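Local coordinates for extracellular matrix-binding protein EbhA (Staphylococcus aureus, PDB 2DGJ) that probably helps attach the staphylococcal cell surface to extracellular matrix, this rod-like fragment being a string of three-helix bundles built from FIVAR and GA modules, at residues A[75-78]-A[79-83]. Residues are numbered along the deposited sequence; the frame is centred on the assembly and turned at random.
With ACY (acetic acid), chain D.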
loop_
_atom_site.group_PDB
_atom_site.type_symbol
_atom_site.label_atom_id
_atom_site.label_comp_id
_atom_site.label_asym_id
_atom_site.label_seq_id
_atom_site.Cartn_x
_atom_site.Cartn_y
_atom_site.Cartn_z
ATOM N N ALA A 75 10.080 -8.217 14.212
ATOM C CA ALA A 75 9.739 -9.559 13.752
ATOM C C ALA A 75 8.913 -9.429 12.474
ATOM O O ALA A 75 9.021 -10.244 11.564
ATOM C CB ALA A 75 8.945 -10.301 14.819
ATOM N N LYS A 76 8.092 -8.386 12.420
ATOM C CA LYS A 76 7.247 -8.129 11.258
ATOM C C LYS A 76 8.073 -7.663 10.072
ATOM O O LYS A 76 7.674 -7.855 8.923
ATOM C CB LYS A 76 6.190 -7.072 11.588
ATOM C CG LYS A 76 5.022 -7.600 12.403
ATOM C CD LYS A 76 4.172 -8.561 11.576
ATOM C CE LYS A 76 2.955 -9.058 12.345
ATOM N NZ LYS A 76 2.088 -9.951 11.510
ATOM N N LEU A 77 9.216 -7.039 10.354
ATOM C CA LEU A 77 10.104 -6.562 9.300
ATOM C C LEU A 77 10.799 -7.747 8.648
ATOM O O LEU A 77 10.955 -7.797 7.434
ATOM C CB LEU A 77 11.155 -5.608 9.867
ATOM C CG LEU A 77 12.181 -5.058 8.867
ATOM C CD1 LEU A 77 11.478 -4.244 7.793
ATOM C CD2 LEU A 77 13.198 -4.197 9.601
ATOM N N ALA A 78 11.223 -8.699 9.469
ATOM C CA ALA A 78 11.897 -9.892 8.973
ATOM C C ALA A 78 10.933 -10.683 8.090
ATOM O O ALA A 78 11.306 -11.200 7.037
ATOM C CB ALA A 78 12.364 -10.748 10.144
ATOM N N GLU A 79 9.685 -10.759 8.529
ATOM C CA GLU A 79 8.649 -11.469 7.792
ATOM C C GLU A 79 8.408 -10.802 6.442
ATOM O O GLU A 79 8.348 -11.472 5.407
ATOM C CB GLU A 79 7.347 -11.482 8.601
ATOM C CG GLU A 79 6.126 -11.897 7.805
ATOM C CD GLU A 79 4.879 -12.017 8.664
ATOM O OE1 GLU A 79 4.567 -11.066 9.416
ATOM O OE2 GLU A 79 4.206 -13.066 8.578
ATOM N N ALA A 80 8.278 -9.480 6.457
ATOM C CA ALA A 80 8.041 -8.720 5.237
ATOM C C ALA A 80 9.178 -8.932 4.244
ATOM O O ALA A 80 8.941 -9.164 3.062
ATOM C CB ALA A 80 7.901 -7.241 5.562
ATOM N N LYS A 81 10.412 -8.849 4.733
ATOM C CA LYS A 81 11.582 -9.043 3.885
ATOM C C LYS A 81 11.573 -10.448 3.301
ATOM O O LYS A 81 11.913 -10.652 2.139
ATOM C CB LYS A 81 12.864 -8.827 4.689
ATOM C CG LYS A 81 13.095 -7.395 5.121
ATOM C CD LYS A 81 14.470 -7.244 5.745
ATOM C CE LYS A 81 14.780 -5.792 6.055
ATOM N NZ LYS A 81 16.177 -5.611 6.546
ATOM N N ALA A 82 11.178 -11.418 4.116
ATOM C CA ALA A 82 11.115 -12.803 3.670
ATOM C C ALA A 82 10.109 -12.903 2.526
ATOM O O ALA A 82 10.356 -13.557 1.511
ATOM C CB ALA A 82 10.700 -13.703 4.838
ATOM N N ALA A 83 8.974 -12.234 2.701
ATOM C CA ALA A 83 7.914 -12.226 1.704
ATOM C C ALA A 83 8.412 -11.606 0.401
ATOM O O ALA A 83 8.131 -12.109 -0.685
ATOM C CB ALA A 83 6.701 -11.451 2.238
HETATM C C ACY D . 17.720 -8.820 6.984
HETATM O O ACY D . 17.592 -7.871 7.723
HETATM O OXT ACY D . 16.982 -9.924 7.174
HETATM C CH3 ACY D . 18.711 -8.760 5.850
HETATM O O HOH W 1 5.271 -8.155 7.770
#
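Residues 75-78 and 79-83 form consecutive turns of the helix 73-88, joined by four i to i+4 backbone hydrogen bonds, from Glu79, Ala80, Lys81 and Ala82 back to Ala75, Lys76, Leu77 and Ala78; the straightest, Lys81 N to Leu77 O, spans 2.9 Å with an N-H...O angle of 165°. On one flank, Lys76 and Glu79 run side by side in the same direction. A bend at chi2 (-69°) in the otherwise extended lysine chain brings its end beside the carboxylate, where Lys76 NZ and Glu79 OE1 make a weak salt bridge of 3.4 Å. Glu79 OE1 also lies alongside the lysine chain, 3.3 Å from Lys76 CD. A water bridges this flank, donating to Lys76 O at 2.7 Å and, weakly, to Glu79 OE1, so that Lys76 O accepts both the water and Ala80 N (3.0 Å). Glu26 makes a second, long and weak ion pair with Lys76 NZ.

On another flank, the aliphatic chain of Lys81 crosses Leu77 obliquely, and Lys81 CE meets the isobutyl branch point, Leu77 CG, at 3.9 Å. Both residues also touch Val115, as does Ala80, which sets this side of helix 73-88, within the GA module, against helix 112-135. Beyond Leu77, Lys81 NZ donates at 2.9 Å to ACY O of a bound acetic acid, probably from the crystallisation liquor, and to the backbone carbonyl of Asn107. Lys81 thus joins a greasy stem to an ammonium group that donates two hydrogen bonds, whereas the long Lys76-Glu79 pair probably adds only modest electrostatic stabilisation to the exposed helical surface.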